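Local coordinates for SWD1-like protein (Myceliophthora thermophila, PDB 6E29) that probably serves as a WD-repeat scaffold subunit of the COMPASS histone H3K4 methyltransferase complex, here represented by its beta-propeller domain, at residues E17-S28 with C332-S343. Numbering follows the deposited sequence.
Sequences ENITNTIRSGHS and CGLETGRINIWS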
# COMPACT_ATOMS: atom_id res chain seq x y z
N GLU B 17 3.53 4.39 -27.56
CA GLU B 17 3.49 4.83 -26.16
C GLU B 17 3.25 6.34 -26.13
O GLU B 17 3.78 7.10 -26.96
CB GLU B 17 4.84 4.49 -25.53
CG GLU B 17 4.87 4.07 -24.19
CD GLU B 17 6.23 3.51 -23.84
OE1 GLU B 17 6.71 2.56 -24.50
OE2 GLU B 17 6.80 4.05 -22.89
N ASN B 18 2.43 6.78 -25.19
CA ASN B 18 2.03 8.18 -25.09
C ASN B 18 2.19 8.67 -23.67
O ASN B 18 1.41 8.27 -22.80
CB ASN B 18 0.58 8.37 -25.49
CG ASN B 18 0.41 8.31 -26.95
OD1 ASN B 18 0.95 9.14 -27.67
ND2 ASN B 18 -0.34 7.32 -27.42
N ILE B 19 3.15 9.56 -23.46
CA ILE B 19 3.36 10.20 -22.16
C ILE B 19 2.79 11.62 -22.24
O ILE B 19 3.30 12.48 -22.97
CB ILE B 19 4.85 10.18 -21.79
CG1 ILE B 19 5.27 8.70 -21.59
CG2 ILE B 19 5.12 11.03 -20.53
CD1 ILE B 19 6.70 8.44 -21.23
N THR B 20 1.68 11.83 -21.53
CA THR B 20 0.89 13.05 -21.62
C THR B 20 1.42 14.14 -20.71
O THR B 20 1.23 15.32 -20.99
CB THR B 20 -0.59 12.76 -21.26
OG1 THR B 20 -0.68 12.30 -19.90
CG2 THR B 20 -1.11 11.69 -22.14
N ASN B 21 2.09 13.76 -19.63
CA ASN B 21 2.60 14.73 -18.69
C ASN B 21 3.84 14.18 -18.03
O ASN B 21 3.96 12.96 -17.81
CB ASN B 21 1.54 15.07 -17.63
CG ASN B 21 0.34 15.72 -18.24
OD1 ASN B 21 -0.65 15.05 -18.55
ND2 ASN B 21 0.43 17.03 -18.48
N THR B 22 4.80 15.06 -17.78
CA THR B 22 5.95 14.79 -16.94
C THR B 22 5.98 15.95 -15.97
O THR B 22 5.99 17.11 -16.39
CB THR B 22 7.29 14.70 -17.71
OG1 THR B 22 7.26 13.68 -18.73
CG2 THR B 22 8.41 14.41 -16.74
N ILE B 23 5.96 15.67 -14.68
CA ILE B 23 6.03 16.76 -13.71
C ILE B 23 7.11 16.44 -12.69
O ILE B 23 7.49 15.29 -12.48
CB ILE B 23 4.67 17.00 -13.02
CG1 ILE B 23 4.23 15.72 -12.27
CG2 ILE B 23 3.64 17.46 -14.09
CD1 ILE B 23 2.88 15.79 -11.59
N ARG B 24 7.61 17.49 -12.05
CA ARG B 24 8.63 17.25 -11.04
C ARG B 24 8.57 18.35 -10.01
O ARG B 24 8.59 19.53 -10.35
CB ARG B 24 10.05 17.16 -11.64
CG ARG B 24 11.07 16.57 -10.64
CD ARG B 24 12.53 16.69 -11.12
NE ARG B 24 13.44 16.00 -10.21
CZ ARG B 24 13.96 16.53 -9.10
NH1 ARG B 24 13.67 17.77 -8.75
NH2 ARG B 24 14.77 15.81 -8.34
N SER B 25 8.48 17.93 -8.74
CA SER B 25 8.73 18.85 -7.64
C SER B 25 9.57 18.07 -6.62
O SER B 25 9.04 17.21 -5.92
CB SER B 25 7.42 19.36 -7.03
OG SER B 25 7.70 20.14 -5.88
N GLY B 26 10.86 18.34 -6.57
CA GLY B 26 11.71 17.47 -5.73
C GLY B 26 11.74 16.05 -6.28
O GLY B 26 11.20 15.76 -7.35
N HIS B 27 12.39 15.15 -5.52
CA HIS B 27 12.51 13.74 -5.90
C HIS B 27 11.29 12.99 -5.34
O HIS B 27 11.22 12.73 -4.14
CB HIS B 27 13.81 13.16 -5.36
CG HIS B 27 14.18 11.84 -5.93
ND1 HIS B 27 13.55 10.66 -5.59
CD2 HIS B 27 15.14 11.50 -6.83
CE1 HIS B 27 14.11 9.65 -6.24
NE2 HIS B 27 15.07 10.14 -7.00
N SER B 28 10.35 12.62 -6.21
CA SER B 28 9.14 11.96 -5.75
C SER B 28 9.44 10.51 -5.36
O SER B 28 10.09 9.79 -6.12
CB SER B 28 8.07 12.00 -6.84
OG SER B 28 7.65 13.34 -7.06
N CYS B 332 6.89 7.06 -10.69
CA CYS B 332 7.98 7.83 -10.11
C CYS B 332 9.28 7.22 -10.57
O CYS B 332 9.51 6.03 -10.33
CB CYS B 332 7.92 7.79 -8.58
SG CYS B 332 6.35 8.35 -7.94
N GLY B 333 10.13 8.02 -11.20
CA GLY B 333 11.46 7.54 -11.56
C GLY B 333 12.38 7.49 -10.34
O GLY B 333 12.44 8.44 -9.55
N LEU B 334 13.09 6.37 -10.19
CA LEU B 334 14.01 6.21 -9.07
C LEU B 334 15.23 7.09 -9.19
O LEU B 334 15.82 7.45 -8.17
CB LEU B 334 14.47 4.76 -8.96
CG LEU B 334 13.37 3.78 -8.56
CD1 LEU B 334 13.96 2.38 -8.53
CD2 LEU B 334 12.72 4.13 -7.19
N GLU B 335 15.67 7.40 -10.42
CA GLU B 335 16.92 8.13 -10.61
C GLU B 335 16.70 9.64 -10.61
O GLU B 335 17.51 10.39 -10.03
CB GLU B 335 17.61 7.69 -11.92
CG GLU B 335 18.16 6.24 -11.90
CD GLU B 335 18.29 5.60 -13.31
OE1 GLU B 335 19.10 6.12 -14.14
OE2 GLU B 335 17.57 4.59 -13.59
N THR B 336 15.64 10.12 -11.25
CA THR B 336 15.37 11.54 -11.40
C THR B 336 14.30 12.06 -10.46
O THR B 336 14.22 13.28 -10.25
CB THR B 336 14.91 11.85 -12.82
OG1 THR B 336 13.63 11.23 -13.04
CG2 THR B 336 15.96 11.39 -13.85
N GLY B 337 13.49 11.17 -9.91
CA GLY B 337 12.31 11.52 -9.15
C GLY B 337 11.22 12.22 -9.93
O GLY B 337 10.32 12.79 -9.31
N ARG B 338 11.27 12.20 -11.26
CA ARG B 338 10.18 12.78 -12.04
C ARG B 338 8.95 11.89 -11.99
O ARG B 338 9.05 10.67 -11.90
CB ARG B 338 10.60 12.93 -13.49
CG ARG B 338 11.66 13.98 -13.63
CD ARG B 338 11.79 14.43 -15.03
NE ARG B 338 12.56 13.52 -15.85
CZ ARG B 338 13.87 13.65 -16.06
NH1 ARG B 338 14.55 14.63 -15.47
NH2 ARG B 338 14.50 12.79 -16.85
N ILE B 339 7.78 12.50 -12.20
CA ILE B 339 6.56 11.72 -12.34
C ILE B 339 6.15 11.76 -13.80
O ILE B 339 5.86 12.84 -14.35
CB ILE B 339 5.41 12.24 -11.47
CG1 ILE B 339 5.81 12.25 -9.99
CG2 ILE B 339 4.18 11.35 -11.70
CD1 ILE B 339 4.97 13.22 -9.14
N ASN B 340 6.12 10.59 -14.43
CA ASN B 340 5.61 10.47 -15.79
C ASN B 340 4.21 9.87 -15.78
O ASN B 340 3.95 8.92 -15.03
CB ASN B 340 6.52 9.60 -16.64
CG ASN B 340 7.76 10.33 -17.05
OD1 ASN B 340 7.74 11.10 -18.01
ND2 ASN B 340 8.86 10.11 -16.32
N ILE B 341 3.34 10.37 -16.65
CA ILE B 341 1.96 9.88 -16.75
C ILE B 341 1.73 9.40 -18.17
O ILE B 341 1.85 10.19 -19.14
CB ILE B 341 0.93 10.94 -16.37
CG1 ILE B 341 1.14 11.41 -14.93
CG2 ILE B 341 -0.45 10.37 -16.55
CD1 ILE B 341 0.26 12.63 -14.62
N TRP B 342 1.49 8.10 -18.30
CA TRP B 342 1.17 7.47 -19.57
C TRP B 342 -0.33 7.46 -19.80
O TRP B 342 -1.09 7.15 -18.89
CB TRP B 342 1.59 5.99 -19.60
CG TRP B 342 3.00 5.72 -19.83
CD1 TRP B 342 3.58 5.31 -21.01
CD2 TRP B 342 4.06 5.79 -18.87
NE1 TRP B 342 4.93 5.12 -20.83
CE2 TRP B 342 5.25 5.42 -19.53
CE3 TRP B 342 4.11 6.15 -17.52
CZ2 TRP B 342 6.48 5.40 -18.90
CZ3 TRP B 342 5.32 6.12 -16.89
CH2 TRP B 342 6.50 5.74 -17.57
N SER B 343 -0.72 7.66 -21.05
CA SER B 343 -2.08 7.36 -21.51
C SER B 343 -2.08 5.95 -22.09
O SER B 343 -1.48 5.71 -23.13
CB SER B 343 -2.53 8.39 -22.55
OG SER B 343 -3.10 9.50 -21.90
O HOH W 1 1.12 4.85 -23.57
O HOH W 2 8.71 15.10 -8.43
O HOH W 3 11.16 7.56 -6.77
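Leu-334 O, in the hairpin turn between strands 328-333 and 339-343, accepts a hydrogen bond from His-27 NE2 (3.0 Å); the oxygen lies in the imidazole plane, whereas the nitrogen sits well above the carbonyl plane. Thr-336 O is gripped side-on by Arg-24, through NE at 2.8 Å and NH2 at 3.2 Å; CG anti to the backbone N (chi1 -166°) and a chain extended from CG to NE carry the guanidinium there. Gly-337 lays its CA over the centre of the His-27 ring in a CH-pi contact, and its carbonyl takes the N-H of Ser-28. Ile-339 and Ile-23 form an antiparallel hydrogen-bonded pair, CG1 of Ile-23 packing on CB of Ile-339 (3.8 Å). On the other face, Asn-340 OD1 accepts a 2.7 Å hydrogen bond from Thr-22 OG1, which lies above the amide carbonyl plane. Ile-341 accepts a backbone hydrogen bond from Thr-20 N and donates one to Asn-21 O, spanning a beta bulge in strand 19-23 that shifts the register by one residue. Trp-342 carries Ile-19 CG1 over its five-membered ring, 3.8 Å from the centroid, while Ser-343 N closes the ladder on Asn-18 O. The N-terminal strand 19-23 thus completes a blade of three C-terminal strands, the "Velcro" closure characteristic of WD40 beta-propellers, here seven-bladed.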